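Local coordinates for extracellular matrix-binding protein EbhA (Staphylococcus aureus, PDB 2DGJ) that probably helps the bacterium adhere to host extracellular matrix, as a giant cell wall-associated adhesin built from a rod-like string of three-helix bundles, at the interface of chains A and B. Residues are numbered along the deposited sequence; one frame, centred on the assembly and turned at random. Chains: chain A/B, hypothetical protein ebhA.

The interface of chains A and B. Residues chain A 155, 195-198, 200-201; chain B 43, 46-47, 53.
B:Lys46 reaches from a loop of chain B into the turn of chain A that joins helix 180-194 to helix 199-215. Its ammonium NZ hydrogen-bonds the backbone carbonyl O of A:Leu197 at 2.7 Å. NZ lies almost in line with the carbonyl, at 162°. CE crowds the same oxygen, so the geometry at the amino end is poor and its details doubtful. The lysine chain bends at chi2 and again at chi3 (72°), which turns its tip towards the turn.

The same ammonium forms a salt bridge with A:Glu201. NZ lies 3.7 Å from carboxylate oxygen OE2, a long pairing that is probably weak. The two side chains cross at about a right angle.

A water also bridges the chains. It lies 2.7 Å from ND2 of the A:Asn198 amide, in a nearly straight bond, and 2.6 Å from the backbone O of B:Lys46.

Apolar contacts flank these bonds. CB of A:Ala195 meets CG1 of B:Ile43 at 3.7 Å. On the other flank, CG of A:Glu201 lies 3.4 Å from CB of B:Asp53. Their carboxylate planes are 86° apart. The acids would probably repel unless B:Lys46 offsets them; B:Asp53 is poorly ordered, so this is tentative.

The fragment comes from the FIVAR and GA repeat region of Ebh. The pairing may reflect crystal packing. In the deposited assembly the patch recurs with the chains exchanged and helps hold two rods side by side.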
loop_
_atom_site.group_PDB
_atom_site.type_symbol
_atom_site.label_atom_id
_atom_site.label_comp_id
_atom_site.label_asym_id
_atom_site.label_seq_id
_atom_site.Cartn_x
_atom_site.Cartn_y
_atom_site.Cartn_z
ATOM N N LYS A 155 33.101 -28.492 -7.310
ATOM C CA LYS A 155 32.829 -27.145 -6.820
ATOM C C LYS A 155 33.019 -26.114 -7.934
ATOM O O LYS A 155 32.200 -25.211 -8.096
ATOM C CB LYS A 155 33.749 -26.820 -5.643
ATOM C CG LYS A 155 33.281 -27.391 -4.315
ATOM C CD LYS A 155 34.409 -27.449 -3.301
ATOM C CE LYS A 155 33.883 -27.339 -1.870
ATOM N NZ LYS A 155 32.837 -28.340 -1.527
ATOM N N ALA A 195 30.879 -19.378 -2.400
ATOM C CA ALA A 195 31.363 -19.497 -1.031
ATOM C C ALA A 195 31.865 -20.907 -0.777
ATOM O O ALA A 195 32.466 -21.180 0.262
ATOM C CB ALA A 195 30.251 -19.162 -0.050
ATOM N N ALA A 196 31.613 -21.802 -1.730
ATOM C CA ALA A 196 32.030 -23.191 -1.613
ATOM C C ALA A 196 33.445 -23.424 -2.153
ATOM O O ALA A 196 34.129 -24.349 -1.706
ATOM C CB ALA A 196 31.029 -24.094 -2.336
ATOM N N LEU A 197 33.876 -22.602 -3.113
ATOM C CA LEU A 197 35.218 -22.737 -3.688
ATOM C C LEU A 197 36.218 -22.956 -2.562
ATOM O O LEU A 197 36.278 -22.162 -1.634
ATOM C CB LEU A 197 35.597 -21.485 -4.488
ATOM C CG LEU A 197 35.150 -21.357 -5.950
ATOM C CD1 LEU A 197 34.480 -22.639 -6.439
ATOM C CD2 LEU A 197 34.207 -20.177 -6.073
ATOM N N ASN A 198 37.009 -24.021 -2.649
ATOM C CA ASN A 198 37.958 -24.345 -1.585
ATOM C C ASN A 198 39.416 -24.491 -2.019
ATOM O O ASN A 198 40.199 -25.183 -1.359
ATOM C CB ASN A 198 37.500 -25.632 -0.881
ATOM C CG ASN A 198 37.446 -26.825 -1.820
ATOM O OD1 ASN A 198 37.284 -26.673 -3.033
ATOM N ND2 ASN A 198 37.566 -28.025 -1.257
ATOM N N ALA A 200 41.758 -22.489 -1.727
ATOM C CA ALA A 200 42.600 -21.989 -0.647
ATOM C C ALA A 200 42.870 -23.090 0.368
ATOM O O ALA A 200 44.005 -23.275 0.812
ATOM C CB ALA A 200 41.924 -20.811 0.025
ATOM N N GLU A 201 41.820 -23.819 0.737
ATOM C CA GLU A 201 41.951 -24.905 1.702
ATOM C C GLU A 201 42.676 -26.119 1.134
ATOM O O GLU A 201 43.439 -26.768 1.837
ATOM C CB GLU A 201 40.579 -25.329 2.228
ATOM C CG GLU A 201 39.923 -24.293 3.120
ATOM C CD GLU A 201 38.938 -23.405 2.380
ATOM O OE1 GLU A 201 39.211 -23.027 1.220
ATOM O OE2 GLU A 201 37.888 -23.074 2.970
ATOM N N ILE B 43 30.565 -21.720 3.389
ATOM C CA ILE B 43 31.943 -21.508 3.808
ATOM C C ILE B 43 32.280 -22.460 4.950
ATOM O O ILE B 43 33.433 -22.847 5.134
ATOM C CB ILE B 43 32.163 -20.046 4.275
ATOM C CG1 ILE B 43 32.309 -19.135 3.052
ATOM C CG2 ILE B 43 33.395 -19.948 5.165
ATOM C CD1 ILE B 43 32.598 -17.682 3.383
ATOM N N LYS B 46 32.970 -26.155 3.516
ATOM C CA LYS B 46 34.246 -26.357 2.829
ATOM C C LYS B 46 35.419 -26.564 3.781
ATOM O O LYS B 46 36.557 -26.737 3.338
ATOM C CB LYS B 46 34.547 -25.149 1.939
ATOM C CG LYS B 46 34.207 -23.845 2.624
ATOM C CD LYS B 46 35.193 -22.733 2.334
ATOM C CE LYS B 46 35.070 -22.201 0.924
ATOM N NZ LYS B 46 35.862 -20.947 0.756
ATOM N N GLN B 47 35.146 -26.545 5.082
ATOM C CA GLN B 47 36.198 -26.722 6.076
ATOM C C GLN B 47 36.587 -28.182 6.294
ATOM O O GLN B 47 35.765 -29.086 6.143
ATOM C CB GLN B 47 35.781 -26.086 7.406
ATOM C CG GLN B 47 36.629 -24.882 7.788
ATOM C CD GLN B 47 36.648 -23.826 6.701
ATOM O OE1 GLN B 47 37.706 -23.324 6.317
ATOM N NE2 GLN B 47 35.471 -23.482 6.199
ATOM N N ASP B 53 41.926 -22.425 6.513
ATOM C CA ASP B 53 41.325 -21.169 6.083
ATOM C C ASP B 53 40.320 -20.701 7.125
ATOM O O ASP B 53 39.184 -20.349 6.801
ATOM C CB ASP B 53 40.625 -21.348 4.732
ATOM C CG ASP B 53 40.407 -20.026 4.005
ATOM O OD1 ASP B 53 39.740 -20.033 2.948
ATOM O OD2 ASP B 53 40.905 -18.984 4.483
HETATM O O HOH W 1 37.817 -28.017 1.480
#